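Local coordinates for protein type I modular polyketide synthase (Streptomyces albus subsp. albus, PDB 6IYT) that probably selects an ethylmalonyl-type extender unit from its coenzyme A thioester and loads it for salinomycin chain assembly, as an acyltransferase domain, at residues R33-P44 against L139-A151. Residues are numbered along the deposited sequence; the frame is centred on the assembly and turned at random.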
loop_
_atom_site.group_PDB
_atom_site.type_symbol
_atom_site.label_atom_id
_atom_site.label_comp_id
_atom_site.label_asym_id
_atom_site.label_seq_id
_atom_site.Cartn_x
_atom_site.Cartn_y
_atom_site.Cartn_z
ATOM N N ARG A 33 10.396 12.350 15.840
ATOM C CA ARG A 33 11.738 12.966 15.802
ATOM C C ARG A 33 12.799 12.061 15.163
ATOM O O ARG A 33 13.853 12.559 14.773
ATOM C CB ARG A 33 12.186 13.359 17.211
ATOM C CG ARG A 33 13.560 14.023 17.262
ATOM C CD ARG A 33 14.434 13.437 18.361
ATOM N NE ARG A 33 14.462 11.980 18.302
ATOM C CZ ARG A 33 13.669 11.183 19.015
ATOM N NH1 ARG A 33 12.783 11.698 19.862
ATOM N NH2 ARG A 33 13.767 9.866 18.887
ATOM N N PRO A 34 12.463 10.759 14.890
ATOM C CA PRO A 34 13.287 10.174 13.835
ATOM C C PRO A 34 13.073 10.937 12.543
ATOM O O PRO A 34 11.964 11.377 12.259
ATOM C CB PRO A 34 12.766 8.725 13.714
ATOM C CG PRO A 34 11.654 8.592 14.729
ATOM C CD PRO A 34 11.798 9.725 15.692
ATOM N N ALA A 35 14.130 11.110 11.786
ATOM C CA ALA A 35 14.032 11.791 10.503
ATOM C C ALA A 35 13.401 10.837 9.514
ATOM O O ALA A 35 13.647 9.640 9.579
ATOM C CB ALA A 35 15.417 12.188 10.018
ATOM N N LEU A 36 12.786 11.390 8.469
ATOM C CA LEU A 36 12.325 10.579 7.356
ATOM C C LEU A 36 13.482 9.858 6.667
ATOM O O LEU A 36 13.388 8.671 6.400
ATOM C CB LEU A 36 11.514 11.420 6.341
ATOM C CG LEU A 36 11.053 10.674 5.076
ATOM C CD1 LEU A 36 10.212 9.457 5.412
ATOM C CD2 LEU A 36 10.261 11.596 4.156
ATOM N N PHE A 37 14.576 10.588 6.380
ATOM C CA PHE A 37 15.764 9.998 5.751
ATOM C C PHE A 37 17.031 10.303 6.557
ATOM O O PHE A 37 17.165 11.399 7.127
ATOM C CB PHE A 37 15.923 10.525 4.330
ATOM C CG PHE A 37 14.756 10.221 3.439
ATOM C CD1 PHE A 37 14.400 8.919 3.179
ATOM C CD2 PHE A 37 14.037 11.229 2.855
ATOM C CE1 PHE A 37 13.368 8.626 2.312
ATOM C CE2 PHE A 37 12.973 10.944 2.009
ATOM C CZ PHE A 37 12.634 9.640 1.754
ATOM N N SER A 38 17.965 9.355 6.553
ATOM C CA SER A 38 19.293 9.573 7.106
ATOM C C SER A 38 20.334 9.683 5.989
ATOM O O SER A 38 20.059 9.392 4.832
ATOM C CB SER A 38 19.667 8.403 8.003
ATOM O OG SER A 38 19.553 7.189 7.268
ATOM N N GLY A 39 21.542 10.091 6.356
ATOM C CA GLY A 39 22.650 10.188 5.392
ATOM C C GLY A 39 22.433 11.243 4.313
ATOM O O GLY A 39 21.976 12.360 4.593
ATOM N N ASP A 40 22.681 10.849 3.063
ATOM C CA ASP A 40 22.758 11.795 1.944
ATOM C C ASP A 40 21.941 11.286 0.753
ATOM O O ASP A 40 22.481 11.032 -0.314
ATOM C CB ASP A 40 24.209 11.997 1.527
ATOM C CG ASP A 40 24.981 12.840 2.516
ATOM O OD1 ASP A 40 24.508 13.942 2.844
ATOM O OD2 ASP A 40 26.043 12.384 2.988
ATOM N N PRO A 41 20.639 11.137 0.953
ATOM C CA PRO A 41 19.747 10.713 -0.098
ATOM C C PRO A 41 19.605 11.801 -1.194
ATOM O O PRO A 41 19.933 12.970 -0.976
ATOM C CB PRO A 41 18.428 10.530 0.643
ATOM C CG PRO A 41 18.466 11.599 1.680
ATOM C CD PRO A 41 19.909 11.731 2.089
ATOM N N LEU A 42 18.979 11.448 -2.276
ATOM C CA LEU A 42 18.604 12.425 -3.229
ATOM C C LEU A 42 17.560 13.376 -2.653
ATOM O O LEU A 42 16.930 13.096 -1.624
ATOM C CB LEU A 42 18.134 11.766 -4.549
ATOM C CG LEU A 42 16.755 11.169 -4.648
ATOM C CD1 LEU A 42 16.501 10.677 -6.060
ATOM C CD2 LEU A 42 16.595 10.044 -3.661
ATOM N N VAL A 43 17.408 14.505 -3.334
ATOM C CA VAL A 43 16.680 15.681 -2.853
ATOM C C VAL A 43 15.520 15.899 -3.854
ATOM O O VAL A 43 15.760 15.797 -5.041
ATOM C CB VAL A 43 17.620 16.925 -3.008
ATOM C CG1 VAL A 43 16.992 18.158 -2.436
ATOM C CG2 VAL A 43 18.995 16.633 -2.400
ATOM N N PRO A 44 14.345 16.384 -3.377
ATOM C CA PRO A 44 13.329 16.921 -4.288
ATOM C C PRO A 44 13.391 18.427 -4.413
ATOM O O PRO A 44 13.553 19.124 -3.434
ATOM C CB PRO A 44 12.025 16.515 -3.609
ATOM C CG PRO A 44 12.325 16.663 -2.155
ATOM C CD PRO A 44 13.801 16.236 -2.012
ATOM N N LEU A 139 14.781 0.522 2.598
ATOM C CA LEU A 139 14.084 1.532 3.377
ATOM C C LEU A 139 14.430 1.468 4.884
ATOM O O LEU A 139 14.653 2.487 5.509
ATOM C CB LEU A 139 12.572 1.441 3.148
ATOM C CG LEU A 139 11.795 2.682 3.516
ATOM C CD1 LEU A 139 12.320 3.893 2.761
ATOM C CD2 LEU A 139 10.311 2.480 3.262
ATOM N N LEU A 140 14.688 0.264 5.398
ATOM C CA LEU A 140 15.228 0.143 6.714
ATOM C C LEU A 140 16.542 0.904 6.818
ATOM O O LEU A 140 16.799 1.534 7.828
ATOM C CB LEU A 140 15.454 -1.311 7.104
ATOM C CG LEU A 140 14.206 -2.171 7.441
ATOM C CD1 LEU A 140 14.642 -3.606 7.628
ATOM C CD2 LEU A 140 13.475 -1.706 8.661
ATOM N N ASP A 141 17.371 0.818 5.774
ATOM C CA ASP A 141 18.716 1.385 5.821
ATOM C C ASP A 141 18.712 2.875 5.675
ATOM O O ASP A 141 19.654 3.543 6.104
ATOM C CB ASP A 141 19.582 0.781 4.729
ATOM C CG ASP A 141 19.913 -0.668 4.991
ATOM O OD1 ASP A 141 19.896 -1.070 6.167
ATOM O OD2 ASP A 141 20.161 -1.406 4.010
ATOM N N SER A 142 17.661 3.417 5.056
ATOM C CA SER A 142 17.688 4.796 4.576
ATOM C C SER A 142 16.644 5.708 5.234
ATOM O O SER A 142 16.700 6.925 5.061
ATOM C CB SER A 142 17.500 4.829 3.069
ATOM O OG SER A 142 16.244 4.257 2.719
ATOM N N SER A 143 15.719 5.122 6.008
ATOM C CA SER A 143 14.636 5.895 6.671
ATOM C C SER A 143 14.506 5.534 8.146
ATOM O O SER A 143 13.863 4.548 8.490
ATOM C CB SER A 143 13.271 5.646 5.954
ATOM O OG SER A 143 12.210 6.302 6.628
ATOM N N PRO A 144 14.929 6.453 9.023
ATOM C CA PRO A 144 14.794 6.195 10.441
ATOM C C PRO A 144 13.344 6.127 10.906
ATOM O O PRO A 144 13.037 5.349 11.784
ATOM C CB PRO A 144 15.530 7.366 11.080
ATOM C CG PRO A 144 16.593 7.729 10.095
ATOM C CD PRO A 144 16.039 7.391 8.722
ATOM N N VAL A 145 12.443 6.874 10.239
ATOM C CA VAL A 145 11.008 6.831 10.561
ATOM C C VAL A 145 10.452 5.417 10.281
ATOM O O VAL A 145 9.785 4.794 11.140
ATOM C CB VAL A 145 10.206 7.848 9.706
ATOM C CG1 VAL A 145 8.736 7.484 9.724
ATOM C CG2 VAL A 145 10.407 9.267 10.219
ATOM N N PHE A 146 10.799 4.872 9.115
ATOM C CA PHE A 146 10.367 3.524 8.754
ATOM C C PHE A 146 10.977 2.489 9.694
ATOM O O PHE A 146 10.288 1.617 10.196
ATOM C CB PHE A 146 10.725 3.218 7.299
ATOM C CG PHE A 146 10.282 1.848 6.827
ATOM C CD1 PHE A 146 8.949 1.566 6.622
ATOM C CD2 PHE A 146 11.201 0.844 6.641
ATOM C CE1 PHE A 146 8.555 0.323 6.168
ATOM C CE2 PHE A 146 10.821 -0.385 6.162
ATOM C CZ PHE A 146 9.496 -0.633 5.888
ATOM N N ALA A 147 12.261 2.596 9.943
ATOM C CA ALA A 147 12.946 1.602 10.767
ATOM C C ALA A 147 12.398 1.590 12.205
ATOM O O ALA A 147 12.306 0.537 12.837
ATOM C CB ALA A 147 14.444 1.874 10.754
ATOM N N ALA A 148 12.129 2.774 12.757
ATOM C CA ALA A 148 11.589 2.874 14.117
ATOM C C ALA A 148 10.243 2.193 14.240
ATOM O O ALA A 148 9.967 1.520 15.239
ATOM C CB ALA A 148 11.473 4.329 14.534
ATOM N N ARG A 149 9.352 2.466 13.288
ATOM C CA ARG A 149 8.049 1.888 13.320
ATOM C C ARG A 149 8.129 0.414 13.070
ATOM O O ARG A 149 7.447 -0.372 13.731
ATOM C CB ARG A 149 7.134 2.553 12.314
ATOM C CG ARG A 149 5.713 2.012 12.363
ATOM C CD ARG A 149 5.051 2.287 13.708
ATOM N NE ARG A 149 3.603 2.130 13.610
ATOM C CZ ARG A 149 2.797 1.837 14.615
ATOM N NH1 ARG A 149 1.492 1.817 14.409
ATOM N NH2 ARG A 149 3.275 1.676 15.839
ATOM N N PHE A 150 9.020 0.022 12.164
ATOM C CA PHE A 150 9.231 -1.400 11.855
ATOM C C PHE A 150 9.720 -2.162 13.110
ATOM O O PHE A 150 9.157 -3.164 13.459
ATOM C CB PHE A 150 10.217 -1.549 10.667
ATOM C CG PHE A 150 10.461 -2.978 10.225
ATOM C CD1 PHE A 150 11.283 -3.825 10.963
ATOM C CD2 PHE A 150 9.973 -3.431 9.007
ATOM C CE1 PHE A 150 11.519 -5.117 10.538
ATOM C CE2 PHE A 150 10.268 -4.705 8.550
ATOM C CZ PHE A 150 11.017 -5.552 9.338
ATOM N N ALA A 151 10.565 -1.512 13.916
ATOM C CA ALA A 151 11.038 -2.120 15.163
ATOM C C ALA A 151 9.914 -2.327 16.154
ATOM O O ALA A 151 9.831 -3.401 16.779
ATOM C CB ALA A 151 12.137 -1.273 15.786
HETATM O O HOH W 1 18.354 8.102 3.269
HETATM O O HOH W 2 19.728 5.268 8.809
#
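Ser143 OG and Leu36 O meet at 2.7 Å where the N-cap of helix 144-158 holds the loop that precedes strand 43-49, a worked example of one hydroxyl serving a helix start and a passing chain at once. Ser143 is that N-cap: its OG accepts from Phe146 N at 3.2 Å, the capping bond, and donates to Leu36 O, approaching in the carbonyl plane. With chi1 at 176°, OG lies opposite the backbone N and beside the carbonyl carbon, where both partners can be met.

Backbone bonds extend the grip on either side of this hydroxyl. Val145 N, in the first turn of the helix, gives a weak, bent bond to Ala35 O, whereas Ser38 N makes a straighter one to Ser142 O (N-H...O angle 160°), coming from above the carbonyl plane. Ser142 O also receives a water that bridges to Ser38 O, and Phe37 CA makes a CH...O contact with the same Ser142 O at 3.3 Å. A second water links Ser38 OG to Asp141 O, while the Asp141 carboxylate turns to a salt bridge with Arg170.

Apolar packing is centred on Pro144. Its ring wedges between Pro34 and Ser38, CB lying 4.1 Å from Pro34 CB and CG 3.8 Å from Ser38 CB; Ala35 O also lies against this ring, 3.3 Å from Pro144 CB. Val145 CG2 packs on Pro34 CB, and Ala148 CB, one turn further on, meets Pro34 CG. Val145 CG2 also touches the carbonyl oxygens of Pro34 and Ala35.

The contact joins the chain leading into strand 43-49, an edge of the three-stranded antiparallel sheet, to the junction of helices 137-142 and 144-158 in the acyltransferase region. Leu36 and Phe37 also pack against helix 428-439, through Phe435 and Pro428 respectively. Leu36 CG sits over the centre of the Phe37 ring, and Ser142 O lies at that ring's edge, in its plane, 3.6 Å from Phe37 CD1.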